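Local coordinates for protein peptidoglycan-N-acetylglucosamine deacetylase BC_1974 (Bacillus cereus, PDB 5N1P) that catalyses the metal-dependent removal of acetyl groups from N-acetylglucosamine residues of peptidoglycan, releasing acetate, at residues L20-K24 with R48-H54; G101-L106 with V198-H202; W124-D130 with Q157-H163. All blocks are in the same frame, centred on the assembly; numbering follows the deposited sequence.

Interaction 1: L20-K24 with R48-H54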
loop_
_atom_site.group_PDB
_atom_site.type_symbol
_atom_site.label_atom_id
_atom_site.label_comp_id
_atom_site.label_asym_id
_atom_site.label_seq_id
_atom_site.Cartn_x
_atom_site.Cartn_y
_atom_site.Cartn_z
ATOM N N LEU A 20 -0.962 -1.488 13.385
ATOM C CA LEU A 20 0.454 -1.607 13.707
ATOM C C LEU A 20 0.691 -2.546 14.877
ATOM O O LEU A 20 1.648 -3.321 14.873
ATOM C CB LEU A 20 1.047 -0.230 14.006
ATOM C CG LEU A 20 1.211 0.625 12.752
ATOM C CD1 LEU A 20 1.553 2.048 13.134
ATOM C CD2 LEU A 20 2.299 0.034 11.857
ATOM N N ASN A 21 -0.189 -2.493 15.871
ATOM C CA ASN A 21 -0.069 -3.379 17.022
ATOM C C ASN A 21 -0.312 -4.828 16.613
ATOM O O ASN A 21 0.382 -5.735 17.063
ATOM C CB ASN A 21 -1.031 -2.952 18.126
ATOM C CG ASN A 21 -0.670 -1.598 18.716
ATOM O OD1 ASN A 21 0.486 -1.174 18.659
ATOM N ND2 ASN A 21 -1.657 -0.912 19.281
ATOM N N THR A 22 -1.279 -5.035 15.726
ATOM C CA THR A 22 -1.583 -6.372 15.234
ATOM C C THR A 22 -0.401 -6.944 14.448
ATOM O O THR A 22 -0.020 -8.100 14.639
ATOM C CB THR A 22 -2.858 -6.356 14.361
ATOM O OG1 THR A 22 -3.974 -5.975 15.179
ATOM C CG2 THR A 22 -3.122 -7.730 13.750
ATOM N N LEU A 23 0.189 -6.126 13.578
ATOM C CA LEU A 23 1.341 -6.558 12.796
ATOM C C LEU A 23 2.518 -6.930 13.708
ATOM O O LEU A 23 3.173 -7.957 13.506
ATOM C CB LEU A 23 1.750 -5.463 11.806
ATOM C CG LEU A 23 0.717 -5.227 10.692
ATOM C CD1 LEU A 23 1.037 -3.958 9.911
ATOM C CD2 LEU A 23 0.659 -6.446 9.772
ATOM N N LYS A 24 2.760 -6.108 14.725
ATOM C CA LYS A 24 3.853 -6.352 15.665
ATOM C C LYS A 24 3.648 -7.642 16.457
ATOM O O LYS A 24 4.598 -8.397 16.676
ATOM C CB LYS A 24 4.007 -5.172 16.628
ATOM C CG LYS A 24 5.184 -5.316 17.588
ATOM C CD LYS A 24 5.249 -4.158 18.566
ATOM C CE LYS A 24 5.532 -2.844 17.857
ATOM N NZ LYS A 24 5.748 -1.734 18.827
ATOM N N ARG A 48 5.774 6.082 13.356
ATOM C CA ARG A 48 5.667 4.759 13.919
ATOM C C ARG A 48 5.703 3.657 12.838
ATOM O O ARG A 48 6.350 2.618 13.014
ATOM C CB ARG A 48 4.393 4.677 14.755
ATOM C CG ARG A 48 4.449 3.590 15.747
ATOM C CD ARG A 48 3.152 3.394 16.481
ATOM N NE ARG A 48 3.080 1.972 16.738
ATOM C CZ ARG A 48 1.999 1.318 17.114
ATOM N NH1 ARG A 48 0.863 1.966 17.340
ATOM N NH2 ARG A 48 2.074 0.010 17.270
ATOM N N GLU A 49 5.022 3.884 11.717
ATOM C CA GLU A 49 5.061 2.931 10.604
ATOM C C GLU A 49 6.499 2.644 10.194
ATOM O O GLU A 49 6.915 1.482 10.109
ATOM C CB GLU A 49 4.265 3.460 9.404
ATOM C CG GLU A 49 2.756 3.348 9.613
ATOM C CD GLU A 49 1.929 4.042 8.537
ATOM O OE1 GLU A 49 2.497 4.518 7.529
ATOM O OE2 GLU A 49 0.693 4.099 8.718
ATOM N N ASN A 50 7.260 3.712 9.964
ATOM C CA ASN A 50 8.629 3.584 9.518
ATOM C C ASN A 50 9.546 2.992 10.598
ATOM O O ASN A 50 10.411 2.170 10.297
ATOM C CB ASN A 50 9.144 4.951 9.064
ATOM C CG ASN A 50 10.594 4.916 8.681
ATOM O OD1 ASN A 50 11.452 5.446 9.401
ATOM N ND2 ASN A 50 10.889 4.275 7.565
ATOM N N ALA A 51 9.334 3.392 11.849
ATOM C CA ALA A 51 10.166 2.929 12.957
ATOM C C ALA A 51 9.989 1.451 13.254
ATOM O O ALA A 51 10.905 0.807 13.778
ATOM C CB ALA A 51 9.866 3.738 14.211
ATOM N N GLU A 52 8.819 0.917 12.930
ATOM C CA GLU A 52 8.510 -0.465 13.284
ATOM C C GLU A 52 8.736 -1.417 12.117
ATOM O O GLU A 52 8.244 -2.542 12.119
ATOM C CB GLU A 52 7.078 -0.555 13.832
ATOM C CG GLU A 52 6.973 0.284 15.115
ATOM C CD GLU A 52 5.635 0.204 15.825
ATOM O OE1 GLU A 52 4.743 -0.528 15.369
ATOM O OE2 GLU A 52 5.488 0.882 16.865
ATOM N N GLY A 53 9.514 -0.962 11.139
ATOM C CA GLY A 53 10.020 -1.836 10.102
ATOM C C GLY A 53 9.199 -1.888 8.835
ATOM O O GLY A 53 9.495 -2.662 7.925
ATOM N N HIS A 54 8.156 -1.071 8.761
ATOM C CA HIS A 54 7.305 -1.097 7.585
ATOM C C HIS A 54 7.797 -0.113 6.555
ATOM O O HIS A 54 8.477 0.854 6.880
ATOM C CB HIS A 54 5.858 -0.784 7.970
ATOM C CG HIS A 54 5.381 -1.606 9.120
ATOM N ND1 HIS A 54 5.156 -2.961 9.018
ATOM C CD2 HIS A 54 5.134 -1.269 10.407
ATOM C CE1 HIS A 54 4.765 -3.425 10.198
ATOM N NE2 HIS A 54 4.750 -2.421 11.054
HETATM O O HOH W 1 4.174 -2.570 13.845
#

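Interaction 2: G101-L106 with V198-H202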
loop_
_atom_site.group_PDB
_atom_site.type_symbol
_atom_site.label_atom_id
_atom_site.label_comp_id
_atom_site.label_asym_id
_atom_site.label_seq_id
_atom_site.Cartn_x
_atom_site.Cartn_y
_atom_site.Cartn_z
ATOM N N GLY A 101 -5.037 2.514 -9.435
ATOM C CA GLY A 101 -4.143 1.632 -10.179
ATOM C C GLY A 101 -3.541 2.329 -11.393
ATOM O O GLY A 101 -4.028 3.369 -11.815
ATOM N N SER A 102 -2.494 1.750 -11.969
ATOM C CA SER A 102 -1.781 2.414 -13.069
ATOM C C SER A 102 -2.463 2.332 -14.426
ATOM O O SER A 102 -2.093 3.075 -15.338
ATOM C CB SER A 102 -0.367 1.842 -13.216
ATOM O OG SER A 102 -0.407 0.483 -13.612
ATOM N N MET A 103 -3.435 1.432 -14.567
ATOM C CA MET A 103 -4.052 1.140 -15.865
ATOM C C MET A 103 -5.504 1.610 -15.904
ATOM O O MET A 103 -6.321 1.133 -15.122
ATOM C CB MET A 103 -3.986 -0.366 -16.145
ATOM C CG MET A 103 -4.760 -0.818 -17.364
ATOM S SD MET A 103 -3.788 -0.485 -18.827
ATOM C CE MET A 103 -2.385 -1.590 -18.603
ATOM N N PRO A 104 -5.846 2.505 -16.842
ATOM C CA PRO A 104 -5.018 3.012 -17.940
ATOM C C PRO A 104 -4.383 4.377 -17.675
ATOM O O PRO A 104 -3.771 4.933 -18.592
ATOM C CB PRO A 104 -6.027 3.120 -19.083
ATOM C CG PRO A 104 -7.286 3.554 -18.373
ATOM C CD PRO A 104 -7.250 2.934 -16.984
ATOM N N GLY A 105 -4.528 4.903 -16.461
ATOM C CA GLY A 105 -4.112 6.260 -16.137
ATOM C C GLY A 105 -2.670 6.643 -16.437
ATOM O O GLY A 105 -2.410 7.704 -17.016
ATOM N N LEU A 106 -1.729 5.796 -16.039
ATOM C CA LEU A 106 -0.311 6.094 -16.237
ATOM C C LEU A 106 0.109 5.742 -17.655
ATOM O O LEU A 106 0.653 4.668 -17.904
ATOM C CB LEU A 106 0.563 5.333 -15.238
ATOM C CG LEU A 106 0.820 5.890 -13.841
ATOM C CD1 LEU A 106 1.915 5.041 -13.200
ATOM C CD2 LEU A 106 1.208 7.375 -13.851
ATOM N N VAL A 198 6.020 -4.823 -10.128
ATOM C CA VAL A 198 4.646 -5.268 -9.922
ATOM C C VAL A 198 3.742 -4.149 -10.405
ATOM O O VAL A 198 3.336 -3.283 -9.632
ATOM C CB VAL A 198 4.325 -5.586 -8.446
ATOM C CG1 VAL A 198 2.890 -6.142 -8.332
ATOM C CG2 VAL A 198 5.312 -6.592 -7.900
ATOM N N ASN A 199 3.449 -4.146 -11.698
ATOM C CA ASN A 199 2.540 -3.124 -12.209
ATOM C C ASN A 199 1.749 -3.660 -13.395
ATOM O O ASN A 199 2.184 -4.583 -14.089
ATOM C CB ASN A 199 3.294 -1.826 -12.570
ATOM C CG ASN A 199 4.232 -1.977 -13.754
ATOM O OD1 ASN A 199 3.799 -1.972 -14.912
ATOM N ND2 ASN A 199 5.527 -2.085 -13.475
ATOM N N PHE A 200 0.578 -3.071 -13.603
ATOM C CA PHE A 200 -0.378 -3.573 -14.587
ATOM C C PHE A 200 0.122 -3.403 -16.017
ATOM O O PHE A 200 -0.350 -4.099 -16.917
ATOM C CB PHE A 200 -1.729 -2.864 -14.413
ATOM C CG PHE A 200 -2.427 -3.199 -13.125
ATOM C CD1 PHE A 200 -2.416 -4.498 -12.625
ATOM C CD2 PHE A 200 -3.101 -2.214 -12.410
ATOM C CE1 PHE A 200 -3.061 -4.813 -11.433
ATOM C CE2 PHE A 200 -3.755 -2.517 -11.221
ATOM C CZ PHE A 200 -3.728 -3.814 -10.722
ATOM N N TRP A 201 1.070 -2.498 -16.242
ATOM C CA TRP A 201 1.633 -2.299 -17.581
ATOM C C TRP A 201 2.727 -3.299 -17.901
ATOM O O TRP A 201 3.187 -3.363 -19.034
ATOM C CB TRP A 201 2.202 -0.882 -17.729
ATOM C CG TRP A 201 1.144 0.166 -17.787
ATOM C CD1 TRP A 201 0.648 0.887 -16.741
ATOM C CD2 TRP A 201 0.427 0.588 -18.945
ATOM N NE1 TRP A 201 -0.341 1.740 -17.180
ATOM C CE2 TRP A 201 -0.487 1.581 -18.535
ATOM C CE3 TRP A 201 0.464 0.224 -20.297
ATOM C CZ2 TRP A 201 -1.349 2.220 -19.423
ATOM C CZ3 TRP A 201 -0.392 0.863 -21.178
ATOM C CH2 TRP A 201 -1.287 1.849 -20.737
ATOM N N HIS A 202 3.159 -4.059 -16.894
ATOM C CA HIS A 202 4.326 -4.931 -17.031
ATOM C C HIS A 202 5.495 -4.116 -17.580
ATOM O O HIS A 202 6.263 -4.573 -18.422
ATOM C CB HIS A 202 4.009 -6.140 -17.923
ATOM C CG HIS A 202 2.897 -7.000 -17.397
ATOM N ND1 HIS A 202 2.360 -8.049 -18.116
ATOM C CD2 HIS A 202 2.216 -6.963 -16.228
ATOM C CE1 HIS A 202 1.402 -8.622 -17.410
ATOM N NE2 HIS A 202 1.289 -7.978 -16.261
#

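Interaction 3: W124-D130 with Q157-H163. With 8GK (~{N}-oxidanylnaphthalene-1-carboxamide), chain E.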
loop_
_atom_site.group_PDB
_atom_site.type_symbol
_atom_site.label_atom_id
_atom_site.label_comp_id
_atom_site.label_asym_id
_atom_site.label_seq_id
_atom_site.Cartn_x
_atom_site.Cartn_y
_atom_site.Cartn_z
ATOM N N TRP A 124 -0.841 -4.158 -7.633
ATOM C CA TRP A 124 -1.037 -5.260 -6.696
ATOM C C TRP A 124 -1.337 -6.529 -7.462
ATOM O O TRP A 124 -1.590 -6.456 -8.662
ATOM C CB TRP A 124 -2.174 -4.938 -5.717
ATOM C CG TRP A 124 -3.427 -4.528 -6.416
ATOM C CD1 TRP A 124 -4.441 -5.353 -6.834
ATOM C CD2 TRP A 124 -3.805 -3.201 -6.808
ATOM N NE1 TRP A 124 -5.422 -4.621 -7.451
ATOM C CE2 TRP A 124 -5.057 -3.299 -7.456
ATOM C CE3 TRP A 124 -3.201 -1.940 -6.681
ATOM C CZ2 TRP A 124 -5.724 -2.186 -7.975
ATOM C CZ3 TRP A 124 -3.860 -0.838 -7.198
ATOM C CH2 TRP A 124 -5.114 -0.972 -7.834
ATOM N N THR A 125 -1.296 -7.676 -6.783
ATOM C CA THR A 125 -1.655 -8.950 -7.427
ATOM C C THR A 125 -2.932 -9.542 -6.858
ATOM O O THR A 125 -3.572 -10.397 -7.500
ATOM C CB THR A 125 -0.539 -10.007 -7.300
ATOM O OG1 THR A 125 -0.355 -10.371 -5.928
ATOM C CG2 THR A 125 0.773 -9.492 -7.879
ATOM N N ILE A 126 -3.286 -9.131 -5.650
ATOM C CA ILE A 126 -4.519 -9.581 -5.001
ATOM C C ILE A 126 -5.291 -8.383 -4.492
ATOM O O ILE A 126 -4.758 -7.596 -3.713
ATOM C CB ILE A 126 -4.241 -10.518 -3.827
ATOM C CG1 ILE A 126 -3.593 -11.816 -4.317
ATOM C CG2 ILE A 126 -5.535 -10.815 -3.046
ATOM C CD1 ILE A 126 -3.159 -12.734 -3.191
ATOM N N ASP A 127 -6.525 -8.230 -4.951
ATOM C CA ASP A 127 -7.415 -7.185 -4.459
ATOM C C ASP A 127 -8.342 -7.784 -3.401
ATOM O O ASP A 127 -9.111 -8.699 -3.689
ATOM C CB ASP A 127 -8.197 -6.581 -5.626
ATOM C CG ASP A 127 -9.218 -5.536 -5.200
ATOM O OD1 ASP A 127 -9.301 -5.185 -4.005
ATOM O OD2 ASP A 127 -9.940 -5.046 -6.097
ATOM N N SER A 128 -8.258 -7.277 -2.174
ATOM C CA SER A 128 -9.051 -7.814 -1.069
ATOM C C SER A 128 -10.541 -7.517 -1.202
ATOM O O SER A 128 -11.360 -8.099 -0.485
ATOM C CB SER A 128 -8.548 -7.242 0.259
ATOM O OG SER A 128 -8.863 -5.863 0.345
ATOM N N LEU A 129 -10.882 -6.591 -2.101
ATOM C CA LEU A 129 -12.270 -6.148 -2.274
ATOM C C LEU A 129 -12.862 -5.597 -0.985
ATOM O O LEU A 129 -14.078 -5.613 -0.797
ATOM C CB LEU A 129 -13.145 -7.296 -2.793
ATOM C CG LEU A 129 -12.735 -7.854 -4.153
ATOM C CD1 LEU A 129 -13.584 -9.080 -4.503
ATOM C CD2 LEU A 129 -12.871 -6.783 -5.226
ATOM N N ASP A 130 -12.009 -5.087 -0.099
ATOM C CA ASP A 130 -12.479 -4.682 1.222
ATOM C C ASP A 130 -13.552 -3.582 1.149
ATOM O O ASP A 130 -14.428 -3.512 2.006
ATOM C CB ASP A 130 -11.293 -4.268 2.119
ATOM C CG ASP A 130 -10.425 -3.169 1.522
ATOM O OD1 ASP A 130 -10.553 -2.837 0.326
ATOM O OD2 ASP A 130 -9.580 -2.664 2.284
ATOM N N GLN A 157 5.302 -14.745 -4.951
ATOM C CA GLN A 157 5.163 -13.371 -4.472
ATOM C C GLN A 157 3.749 -12.873 -4.715
ATOM O O GLN A 157 3.239 -12.957 -5.832
ATOM C CB GLN A 157 6.157 -12.439 -5.161
ATOM C CG GLN A 157 7.607 -12.781 -4.924
ATOM C CD GLN A 157 8.383 -12.860 -6.216
ATOM O OE1 GLN A 157 8.230 -13.813 -6.983
ATOM N NE2 GLN A 157 9.213 -11.855 -6.472
ATOM N N GLU A 158 3.109 -12.372 -3.665
ATOM C CA GLU A 158 1.793 -11.769 -3.801
ATOM C C GLU A 158 1.794 -10.403 -3.145
ATOM O O GLU A 158 2.334 -10.235 -2.050
ATOM C CB GLU A 158 0.713 -12.642 -3.168
ATOM C CG GLU A 158 0.547 -14.018 -3.817
ATOM C CD GLU A 158 -0.319 -13.995 -5.071
ATOM O OE1 GLU A 158 -0.664 -12.900 -5.560
ATOM O OE2 GLU A 158 -0.660 -15.086 -5.577
ATOM N N VAL A 159 1.203 -9.424 -3.820
ATOM C CA VAL A 159 1.081 -8.071 -3.280
ATOM C C VAL A 159 -0.389 -7.797 -3.050
ATOM O O VAL A 159 -1.179 -7.812 -3.987
ATOM C CB VAL A 159 1.681 -7.023 -4.229
ATOM C CG1 VAL A 159 1.482 -5.607 -3.679
ATOM C CG2 VAL A 159 3.154 -7.332 -4.468
ATOM N N ILE A 160 -0.760 -7.588 -1.793
ATOM C CA ILE A 160 -2.163 -7.567 -1.406
ATOM C C ILE A 160 -2.664 -6.148 -1.139
ATOM O O ILE A 160 -2.103 -5.437 -0.302
ATOM C CB ILE A 160 -2.386 -8.423 -0.155
ATOM C CG1 ILE A 160 -1.926 -9.860 -0.427
ATOM C CG2 ILE A 160 -3.845 -8.368 0.263
ATOM C CD1 ILE A 160 -1.605 -10.631 0.828
ATOM N N LEU A 161 -3.725 -5.750 -1.835
ATOM C CA LEU A 161 -4.314 -4.422 -1.687
ATOM C C LEU A 161 -5.363 -4.384 -0.588
ATOM O O LEU A 161 -6.398 -5.060 -0.673
ATOM C CB LEU A 161 -4.953 -3.952 -3.004
ATOM C CG LEU A 161 -5.752 -2.648 -2.902
ATOM C CD1 LEU A 161 -4.848 -1.444 -2.584
ATOM C CD2 LEU A 161 -6.572 -2.396 -4.169
ATOM N N MET A 162 -5.077 -3.586 0.439
ATOM C CA MET A 162 -6.027 -3.307 1.503
ATOM C C MET A 162 -5.987 -1.815 1.837
ATOM O O MET A 162 -5.151 -1.070 1.321
ATOM C CB MET A 162 -5.722 -4.141 2.748
ATOM C CG MET A 162 -5.791 -5.614 2.469
ATOM S SD MET A 162 -5.489 -6.627 3.907
ATOM C CE MET A 162 -7.016 -6.358 4.800
ATOM N N HIS A 163 -6.902 -1.390 2.698
ATOM C CA HIS A 163 -7.012 0.016 3.068
ATOM C C HIS A 163 -7.155 0.118 4.570
ATOM O O HIS A 163 -8.157 -0.347 5.121
ATOM C CB HIS A 163 -8.212 0.675 2.358
ATOM C CG HIS A 163 -8.148 0.598 0.863
ATOM N ND1 HIS A 163 -8.539 -0.518 0.154
ATOM C CD2 HIS A 163 -7.721 1.497 -0.058
ATOM C CE1 HIS A 163 -8.365 -0.301 -1.138
ATOM N NE2 HIS A 163 -7.865 0.913 -1.293
HETATM C C1 8GK E . -6.884 2.760 -4.823
HETATM C C2 8GK E . -7.809 2.145 -5.821
HETATM C C3 8GK E . -9.108 2.625 -5.897
HETATM C C4 8GK E . -9.988 2.087 -6.829
HETATM C C5 8GK E . -9.566 1.077 -7.695
HETATM C C6 8GK E . -8.262 0.601 -7.619
HETATM C C7 8GK E . -7.383 1.141 -6.683
HETATM C C8 8GK E . -11.287 2.572 -6.887
HETATM C C9 8GK E . -11.714 3.580 -6.026
HETATM C C10 8GK E . -10.832 4.114 -5.093
HETATM C C11 8GK E . -9.530 3.634 -5.035
HETATM O O12 8GK E . -6.562 3.915 -5.018
HETATM N N13 8GK E . -6.462 2.093 -3.750
HETATM O O14 8GK E . -6.247 2.832 -2.588
#

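Interaction 1: L20-K24 with R48-H54
R48 is the polar centre of this contact. R48 NH2 donates to N21 OD1 in a very short hydrogen bond of 2.4 Å. R48 NE forms a salt bridge with E52 OE2 at 2.6 Å, and R48 NH2 bonds weakly to E52 OE1 at 3.3 Å. K24 NZ reaches the same E52 OE2 at 3.3 Å, a weak bond, so K24, R48 and E52 form a salt-bridge network. A water donates to L20 O and to E52 OE1 and also bonds to H54 NE2, which ties the two segments together. Around this network L20 and L23 supply the packing. L20 CB lies over one face of the R48 guanidinium, 3.4 Å from R48 NH2. L20 CD2 lies 3.4 Å from H54 CD2, and L23 CD1 lies 3.8 Å from H54 CE1. A Schellman motif with G53 at positive phi brings H54 here. The contact joins helix 16-25 to the end of helix 43-51. L20, L23 and E49 rest on F32 of strand 31-34, and H54 ND1 is hydrogen-bonded to A30, just before that strand.

Interaction 2: G101-L106 with V198-H202
Two loops of the CE4 (NodB homology) deacetylase meet here beside the inhibitor pocket, joined by a Met-aromatic contact and an indole hydrogen bond. The 198-202 segment contains a type I beta turn from N199 to H202, closed by H202 N to N199 O. At its start, V198 pairs through its backbone with D123. N199 only grazes the other loop, with its CB 4.5 Å from S102 OG. F200 follows and points toward the other segment. Its CB meets M103 CB at 3.8 Å, and its ring edge faces G101 CA, with CE2 4.3 Å away. G101 is a pocket residue that touches the bound hydroxamate. D123 also links the loops, since its OD2 is hydrogen-bonded to both F200 N and S102 OG. W201 makes the broadest contact. M103 lies over one face of its indole, and the cation-pi partner R111 also packs on W201. W201 NE1 donates to S102 O at 2.9 Å, and that same carbonyl oxygen accepts from L106 N at 2.8 Å.

Interaction 3: W124-D130 with Q157-H163
Strand 126-127 runs parallel to strand 157-163 at an edge of the NodB-homology domain's central sheet. The two belong to a beta-alpha-beta unit with helix 138-152. V159 O accepts twice, from T125 N at 2.8 Å and from I126 N at 3.0 Å. The T125 hydroxyl is used in both senses. T125 OG1 donates to E158 OE1 at 2.6 Å and accepts from V159 N at 2.8 Å. E158 also forms a salt bridge with K155. Further along, L161 N donates to I126 O at 2.8 Å. L161 O is met by S128 OG at 2.8 Å and by S128 N at 3.3 Å. The backbones of E158, I160 and M162 pair with strand 2-9, which places strand 157-163 inside the sheet. At the end of strand 126-127, D127 OD1 accepts from L129 N in an Asx turn, and just beyond it S128 OG accepts from D130 N in an ST turn. These turns bring D130 to H163. H163 ND1 donates to D130 OD1 at 3.1 Å and to D130 OD2 at 3.2 Å. H163 N makes a weak bond to D130 OD2 at 3.0 Å. D130 OD2 is also hydrogen-bonded to S169 of helix 167-182. L161 CD2 lies over the W124 six-membered ring, 3.8 Å from its centroid, in a CH-pi contact. I126 CB meets I160 CG1 at 4.2 Å on the other face. W124 CH2 is 3.3 Å from 8GK C7, and H163 NE2 is 2.8 Å from 8GK O14. H163 is the inferred proton donor. With ND1 held by the D130 carboxylate, NE2 is directed at the ligand, consistent with that role.

Interaction 3 is the buried one. It lies nearest the centre of the chain and combines parallel backbone pairing with side-chain hydrogen bonds from T125, S128 and D130. Interactions 1 and 2 are only partly buried, and they lie on opposite sides of the chain's centre, about 28 Å apart between centres. Interaction 1 joins a helix to the end of another through a charged network, a water and leucine packing. Interaction 2 joins two loops through aromatic and sulfur packing with one direct hydrogen bond. Interactions 2 and 3 touch: F200 CE1 is 3.5 Å from W124 O. Both contribute to the inhibitor pocket, interaction 2 through G101 and interaction 3 through W124 and H163. Interaction 1 touches neither.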